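Local coordinates for Alpha/beta hydrolase fold protein (Ochrobactrum, PDB 4G9E) that acts as an N-acyl homoserine lactonase, a hydrolase that opens the lactone ring of acyl homoserine signals, here captured with N-butanoyl homoserine, at residues Gln43-Ile48 with Phe258-Ala263; His106-Ile112 with Gly198-Val204. One frame throughout, in Å; residues are numbered along the deposited sequence. Where two conformers were deposited one is given.

Contact 1: Gln43-Ile48 with Phe258-Ala263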
loop_
_atom_site.group_PDB
_atom_site.type_symbol
_atom_site.label_atom_id
_atom_site.label_comp_id
_atom_site.label_asym_id
_atom_site.label_seq_id
_atom_site.Cartn_x
_atom_site.Cartn_y
_atom_site.Cartn_z
ATOM N N GLN A 43 13.248 1.428 -3.199
ATOM C CA GLN A 43 13.268 2.257 -2.005
ATOM C C GLN A 43 14.120 1.627 -0.912
ATOM O O GLN A 43 14.941 2.309 -0.303
ATOM C CB GLN A 43 11.848 2.534 -1.515
ATOM C CG GLN A 43 11.089 3.507 -2.403
ATOM C CD GLN A 43 10.708 2.910 -3.743
ATOM O OE1 GLN A 43 10.226 1.782 -3.809
ATOM N NE2 GLN A 43 10.925 3.664 -4.816
ATOM N N LEU A 44 13.944 0.331 -0.674
ATOM C CA LEU A 44 14.735 -0.367 0.335
ATOM C C LEU A 44 16.231 -0.203 0.114
ATOM O O LEU A 44 16.976 0.048 1.053
ATOM C CB LEU A 44 14.397 -1.858 0.347
ATOM C CG LEU A 44 13.076 -2.252 1.013
ATOM C CD1 LEU A 44 12.604 -3.610 0.514
ATOM C CD2 LEU A 44 13.215 -2.250 2.533
ATOM N N GLU A 45 16.657 -0.360 -1.134
ATOM C CA GLU A 45 18.074 -0.435 -1.475
ATOM C C GLU A 45 18.659 0.883 -1.977
ATOM O O GLU A 45 19.873 1.008 -2.128
ATOM C CB GLU A 45 18.290 -1.511 -2.538
ATOM C CG GLU A 45 17.828 -2.895 -2.124
ATOM C CD GLU A 45 17.938 -3.900 -3.254
ATOM O OE1 GLU A 45 18.490 -3.541 -4.317
ATOM O OE2 GLU A 45 17.465 -5.043 -3.077
ATOM N N GLY A 46 17.796 1.855 -2.245
ATOM C CA GLY A 46 18.224 3.132 -2.785
ATOM C C GLY A 46 18.333 4.237 -1.756
ATOM O O GLY A 46 18.447 3.983 -0.556
ATOM N N GLU A 47 18.268 5.464 -2.250
ATOM C CA GLU A 47 18.519 6.630 -1.409
ATOM C C GLU A 47 17.501 6.734 -0.238
ATOM O O GLU A 47 17.838 7.179 0.842
ATOM C CB GLU A 47 18.502 7.907 -2.261
ATOM C CG GLU A 47 19.811 8.060 -3.002
ATOM C CD GLU A 47 21.051 7.756 -2.142
ATOM O OE1 GLU A 47 21.708 6.733 -2.445
ATOM O OE2 GLU A 47 21.455 8.535 -1.206
ATOM N N ILE A 48 16.260 6.314 -0.503
ATOM C CA ILE A 48 15.247 6.385 0.538
ATOM C C ILE A 48 15.650 5.503 1.728
ATOM O O ILE A 48 15.681 5.959 2.875
ATOM C CB ILE A 48 13.844 5.985 0.016
ATOM C CG1 ILE A 48 13.383 6.908 -1.121
ATOM C CG2 ILE A 48 12.832 5.995 1.158
ATOM C CD1 ILE A 48 13.195 8.354 -0.713
ATOM N N PHE A 258 9.354 9.402 -8.403
ATOM C CA PHE A 258 8.560 8.996 -7.255
ATOM C C PHE A 258 9.294 9.313 -5.947
ATOM O O PHE A 258 8.707 9.841 -5.001
ATOM C CB PHE A 258 8.229 7.507 -7.328
ATOM C CG PHE A 258 7.568 6.992 -6.079
ATOM C CD1 PHE A 258 6.201 7.115 -5.891
ATOM C CD2 PHE A 258 8.333 6.440 -5.063
ATOM C CE1 PHE A 258 5.611 6.668 -4.711
ATOM C CE2 PHE A 258 7.762 6.004 -3.891
ATOM C CZ PHE A 258 6.401 6.111 -3.714
ATOM N N ASP A 259 10.581 8.983 -5.899
ATOM C CA ASP A 259 11.370 9.182 -4.694
ATOM C C ASP A 259 11.469 10.656 -4.322
ATOM O O ASP A 259 11.594 10.979 -3.145
ATOM C CB ASP A 259 12.782 8.604 -4.839
ATOM C CG ASP A 259 12.820 7.087 -4.773
ATOM O OD1 ASP A 259 11.807 6.455 -4.409
ATOM O OD2 ASP A 259 13.901 6.528 -5.073
ATOM N N ALA A 260 11.440 11.550 -5.307
ATOM C CA ALA A 260 11.421 12.979 -5.000
ATOM C C ALA A 260 10.199 13.314 -4.139
ATOM O O ALA A 260 10.309 14.022 -3.136
ATOM C CB ALA A 260 11.428 13.809 -6.280
ATOM N N TYR A 261 9.035 12.818 -4.535
ATOM C CA TYR A 261 7.834 13.037 -3.737
ATOM C C TYR A 261 7.923 12.367 -2.366
ATOM O O TYR A 261 7.603 12.978 -1.351
ATOM C CB TYR A 261 6.592 12.519 -4.460
ATOM C CG TYR A 261 6.173 13.347 -5.642
ATOM C CD1 TYR A 261 5.562 14.582 -5.473
ATOM C CD2 TYR A 261 6.376 12.889 -6.936
ATOM C CE1 TYR A 261 5.172 15.343 -6.563
ATOM C CE2 TYR A 261 5.983 13.640 -8.027
ATOM C CZ TYR A 261 5.379 14.864 -7.832
ATOM O OH TYR A 261 4.991 15.620 -8.912
ATOM N N LEU A 262 8.322 11.099 -2.337
ATOM C CA LEU A 262 8.344 10.362 -1.087
ATOM C C LEU A 262 9.336 10.980 -0.106
ATOM O O LEU A 262 9.015 11.156 1.066
ATOM C CB LEU A 262 8.658 8.890 -1.344
ATOM C CG LEU A 262 8.731 8.003 -0.101
ATOM C CD1 LEU A 262 7.444 8.075 0.719
ATOM C CD2 LEU A 262 9.071 6.570 -0.491
ATOM N N ALA A 263 10.538 11.301 -0.579
ATOM C CA ALA A 263 11.534 11.919 0.287
ATOM C C ALA A 263 11.048 13.256 0.840
ATOM O O ALA A 263 11.251 13.564 2.020
ATOM C CB ALA A 263 12.855 12.100 -0.456
HETATM O O HOH W 1 15.205 4.942 -3.020
#
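This is a buried helix-to-helix contact of mixed character, in which Gln-43 and Ile-48, from the junction of helices 41-45 and 47-51, close around Asp-259 of helix 255-270 on one face of the central sheet. The polar half rests on a nearly straight hydrogen bond, 3.0 Å from Gln-43 NE2 to Asp-259 OD1. The carboxylate oxygen is met on its syn side, and it lies close to the plane of the glutamine amide, although amide and carboxylate are turned 80° against each other. A bend at chi2 (71°) in Gln-43 swings the amide toward helix 255-270. NE2 also bonds Phe-251 O, so two acceptors fix the rotation of the group, and glutamine suits this buried place because it offers two N-H groups without a charge. The other oxygen of Asp-259 works through water 1, which lies 2.9 Å from OD2 and accepts from Ile-48 N at 3.1 Å. That N-H belongs to the first turn of helix 47-51, behind the N-cap residue Gly-46, where an acidic side chain is likely to be favoured by the helix end.

Branched and small apolar groups fill the other half. Ile-48 lays CG1 over the carboxylate, 3.7 Å from Asp-259 CG, while its CD1 reaches Ala-263 CB at 3.8 Å; alanine leaves room for that methyl. Leu-262 CD2 sits 4.1 Å from Ile-48 CG2 and equally close to Gln-43 CG. Beneath them, Leu-262 rests on Leu-27 of strand 24-30 and Ile-48 on Val-54 of strand 52-57. Such a pairing of the helical segment between strands 24-30 and 52-57 with the C-terminal helix, side by side on one sheet face, is characteristic of the alpha/beta hydrolase fold.

Contact 2: His106-Ile112 with Gly198-Val204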
loop_
_atom_site.group_PDB
_atom_site.type_symbol
_atom_site.label_atom_id
_atom_site.label_comp_id
_atom_site.label_asym_id
_atom_site.label_seq_id
_atom_site.Cartn_x
_atom_site.Cartn_y
_atom_site.Cartn_z
ATOM N N HIS A 106 -5.359 1.487 0.800
ATOM C CA HIS A 106 -6.622 1.273 1.504
ATOM C C HIS A 106 -6.362 0.803 2.943
ATOM O O HIS A 106 -7.044 1.217 3.881
ATOM C CB HIS A 106 -7.485 0.251 0.754
ATOM C CG HIS A 106 -7.887 0.694 -0.619
ATOM N ND1 HIS A 106 -8.887 1.615 -0.852
ATOM C CD2 HIS A 106 -7.405 0.350 -1.838
ATOM C CE1 HIS A 106 -9.008 1.812 -2.154
ATOM N NE2 HIS A 106 -8.116 1.060 -2.777
ATOM N N ILE A 107 -5.389 -0.088 3.102
ATOM C CA ILE A 107 -4.963 -0.543 4.417
ATOM C C ILE A 107 -4.460 0.634 5.256
ATOM O O ILE A 107 -4.828 0.790 6.423
ATOM C CB ILE A 107 -3.890 -1.647 4.297
ATOM C CG1 ILE A 107 -4.486 -2.882 3.607
ATOM C CG2 ILE A 107 -3.285 -1.978 5.663
ATOM C CD1 ILE A 107 -3.458 -3.894 3.171
ATOM N N GLY A 108 -3.631 1.484 4.654
ATOM C CA GLY A 108 -3.141 2.667 5.341
ATOM C C GLY A 108 -4.254 3.578 5.836
ATOM O O GLY A 108 -4.192 4.122 6.936
ATOM N N ILE A 109 -5.290 3.741 5.018
ATOM C CA ILE A 109 -6.448 4.530 5.425
ATOM C C ILE A 109 -7.123 3.904 6.659
ATOM O O ILE A 109 -7.480 4.605 7.612
ATOM C CB ILE A 109 -7.447 4.707 4.255
ATOM C CG1 ILE A 109 -6.819 5.533 3.123
ATOM C CG2 ILE A 109 -8.752 5.347 4.749
ATOM C CD1 ILE A 109 -7.633 5.523 1.843
ATOM N N GLU A 110 -7.291 2.583 6.649
ATOM C CA GLU A 110 -7.851 1.903 7.811
ATOM C C GLU A 110 -6.901 1.943 9.022
ATOM O O GLU A 110 -7.347 1.798 10.155
ATOM C CB GLU A 110 -8.278 0.474 7.462
ATOM C CG GLU A 110 -9.319 0.374 6.339
ATOM C CD GLU A 110 -10.667 0.990 6.690
ATOM O OE1 GLU A 110 -10.984 1.118 7.889
ATOM O OE2 GLU A 110 -11.407 1.354 5.751
ATOM N N MET A 111 -5.609 2.172 8.793
ATOM C CA MET A 111 -4.674 2.304 9.905
ATOM C C MET A 111 -4.772 3.640 10.623
ATOM O O MET A 111 -4.300 3.764 11.744
ATOM C CB MET A 111 -3.227 2.080 9.470
ATOM C CG MET A 111 -2.882 0.644 9.192
ATOM S SD MET A 111 -1.150 0.423 8.736
ATOM C CE MET A 111 -0.323 0.694 10.295
ATOM N N ILE A 112 -5.368 4.645 9.993
ATOM C CA ILE A 112 -5.415 5.963 10.615
ATOM C C ILE A 112 -6.034 5.880 12.010
ATOM O O ILE A 112 -5.516 6.460 12.963
ATOM C CB ILE A 112 -6.131 6.995 9.719
ATOM C CG1 ILE A 112 -5.311 7.250 8.446
ATOM C CG2 ILE A 112 -6.382 8.298 10.474
ATOM C CD1 ILE A 112 -6.025 8.085 7.415
ATOM N N GLY A 198 -14.221 0.820 7.935
ATOM C CA GLY A 198 -14.586 2.223 7.984
ATOM C C GLY A 198 -14.714 2.824 6.597
ATOM O O GLY A 198 -13.917 2.526 5.709
ATOM N N ASN A 199 -15.710 3.685 6.417
ATOM C CA ASN A 199 -15.959 4.374 5.153
ATOM C C ASN A 199 -14.751 5.247 4.817
ATOM O O ASN A 199 -14.449 6.218 5.523
ATOM C CB ASN A 199 -17.236 5.210 5.296
ATOM C CG ASN A 199 -17.588 5.979 4.044
ATOM O OD1 ASN A 199 -16.724 6.546 3.378
ATOM N ND2 ASN A 199 -18.876 6.015 3.725
ATOM N N GLN A 200 -14.041 4.889 3.751
ATOM C CA GLN A 200 -12.757 5.519 3.456
ATOM C C GLN A 200 -12.882 6.948 2.952
ATOM O O GLN A 200 -11.988 7.770 3.153
ATOM C CB GLN A 200 -11.967 4.663 2.472
ATOM C CG GLN A 200 -11.540 3.353 3.110
ATOM C CD GLN A 200 -10.954 2.379 2.127
ATOM O OE1 GLN A 200 -10.518 2.763 1.044
ATOM N NE2 GLN A 200 -10.945 1.101 2.494
ATOM N N ARG A 201 -13.988 7.244 2.284
ATOM C CA ARG A 201 -14.252 8.604 1.858
ATOM C C ARG A 201 -14.329 9.518 3.074
ATOM O O ARG A 201 -13.687 10.571 3.122
ATOM C CB ARG A 201 -15.545 8.676 1.058
ATOM C CG ARG A 201 -15.936 10.078 0.658
ATOM C CD ARG A 201 -17.355 10.091 0.138
ATOM N NE ARG A 201 -18.272 9.660 1.187
ATOM C CZ ARG A 201 -19.385 8.969 0.970
ATOM N NH1 ARG A 201 -19.727 8.631 -0.266
ATOM N NH2 ARG A 201 -20.156 8.617 1.989
ATOM N N ASP A 202 -15.109 9.103 4.068
ATOM C CA ASP A 202 -15.263 9.917 5.262
ATOM C C ASP A 202 -13.970 9.976 6.072
ATOM O O ASP A 202 -13.612 11.028 6.602
ATOM C CB ASP A 202 -16.408 9.407 6.135
ATOM C CG ASP A 202 -17.760 9.502 5.443
ATOM O OD1 ASP A 202 -17.867 10.191 4.407
ATOM O OD2 ASP A 202 -18.720 8.885 5.939
ATOM N N ILE A 203 -13.255 8.857 6.159
ATOM C CA ILE A 203 -12.017 8.840 6.924
ATOM C C ILE A 203 -11.016 9.855 6.377
ATOM O O ILE A 203 -10.447 10.629 7.146
ATOM C CB ILE A 203 -11.376 7.449 6.957
ATOM C CG1 ILE A 203 -12.198 6.523 7.848
ATOM C CG2 ILE A 203 -9.952 7.521 7.479
ATOM C CD1 ILE A 203 -11.883 5.057 7.656
ATOM N N VAL A 204 -10.797 9.873 5.064
ATOM C CA VAL A 204 -9.783 10.786 4.542
ATOM C C VAL A 204 -10.241 12.242 4.591
ATOM O O VAL A 204 -9.412 13.137 4.745
ATOM C CB VAL A 204 -9.249 10.400 3.137
ATOM C CG1 VAL A 204 -8.660 8.996 3.146
ATOM C CG2 VAL A 204 -10.297 10.591 2.043
#
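His-106 and Gln-200 make the main polar link between helix 103-111 and helix 200-206: His-106 ND1 donates to Gln-200 OE1 over 2.8 Å. The bond is nearly straight, runs in the ring plane and lands on a lone pair of the carbonyl oxygen, with a C=O...N angle of 133°. Glutamine suits the place because its chain, extended beyond CG (chi2 171°), is long enough to carry the amide across to the ring edge. A leucine here would lack that oxygen, which would probably leave His-106 ND1 without its acceptor and the imidazole freer to turn. Two further bonds go to Glu-110, from Gln-200 NE2 to OE2 and, at a poorer angle, from Gly-198 N to OE1; Glu-110 has two conformers, so both remain doubtful.

His-106 lines the pocket and touches the bound N-butanoyl-L-homoserine, which makes Gln-200 a second-shell residue. Helix 103-111 follows what is probably the nucleophile elbow of the alpha/beta hydrolase fold, the tight strand-to-helix turn around Ser-102, and the segment 200-204 crosses 106-111 at 59°, their axes 10.0 Å apart at closest approach.

The apolar contacts centre on Ile-109, whose two branches part. CG2, anti to the backbone N, meets Ile-203 CG2 at 3.7 Å and also Gln-200 CG, whereas CD1 reaches Val-204 CG1 at 3.8 Å. Beta-branched residues suit this seam because their methyls interlock close to the backbone. Ile-112 CD1 adds to it, 4.0 Å from Ile-203 CG2.

Capping governs the start of the second helix. Asn-199 OD1 accepts from Asp-202 N at 3.1 Å, the donor lying above the carbonyl plane. Just before it, Gly-198 avoids the clash that a beta carbon would make with Ile-203 CD1.

How the contacts relate
The two contacts lie on opposite faces of the same central sheet, with centres 24 Å apart and nearest atoms about 13 Å apart, so they do not touch. Both lean on strands 24-30 and 120-124, contact 1 from one face and contact 2 from the other. Along the chain the order is 43-48, 106-112, 198-204, 258-263: contact 2 falls wholly within the span that contact 1 closes. The outer pair thus brings the short early helices 41-45 and 47-51 against the C-terminal helix 255-270, while the inner pair attaches helix 200-206 to the helix behind the probable nucleophile elbow. Contact 2 borders the ligand pocket; contact 1 stands farther from it.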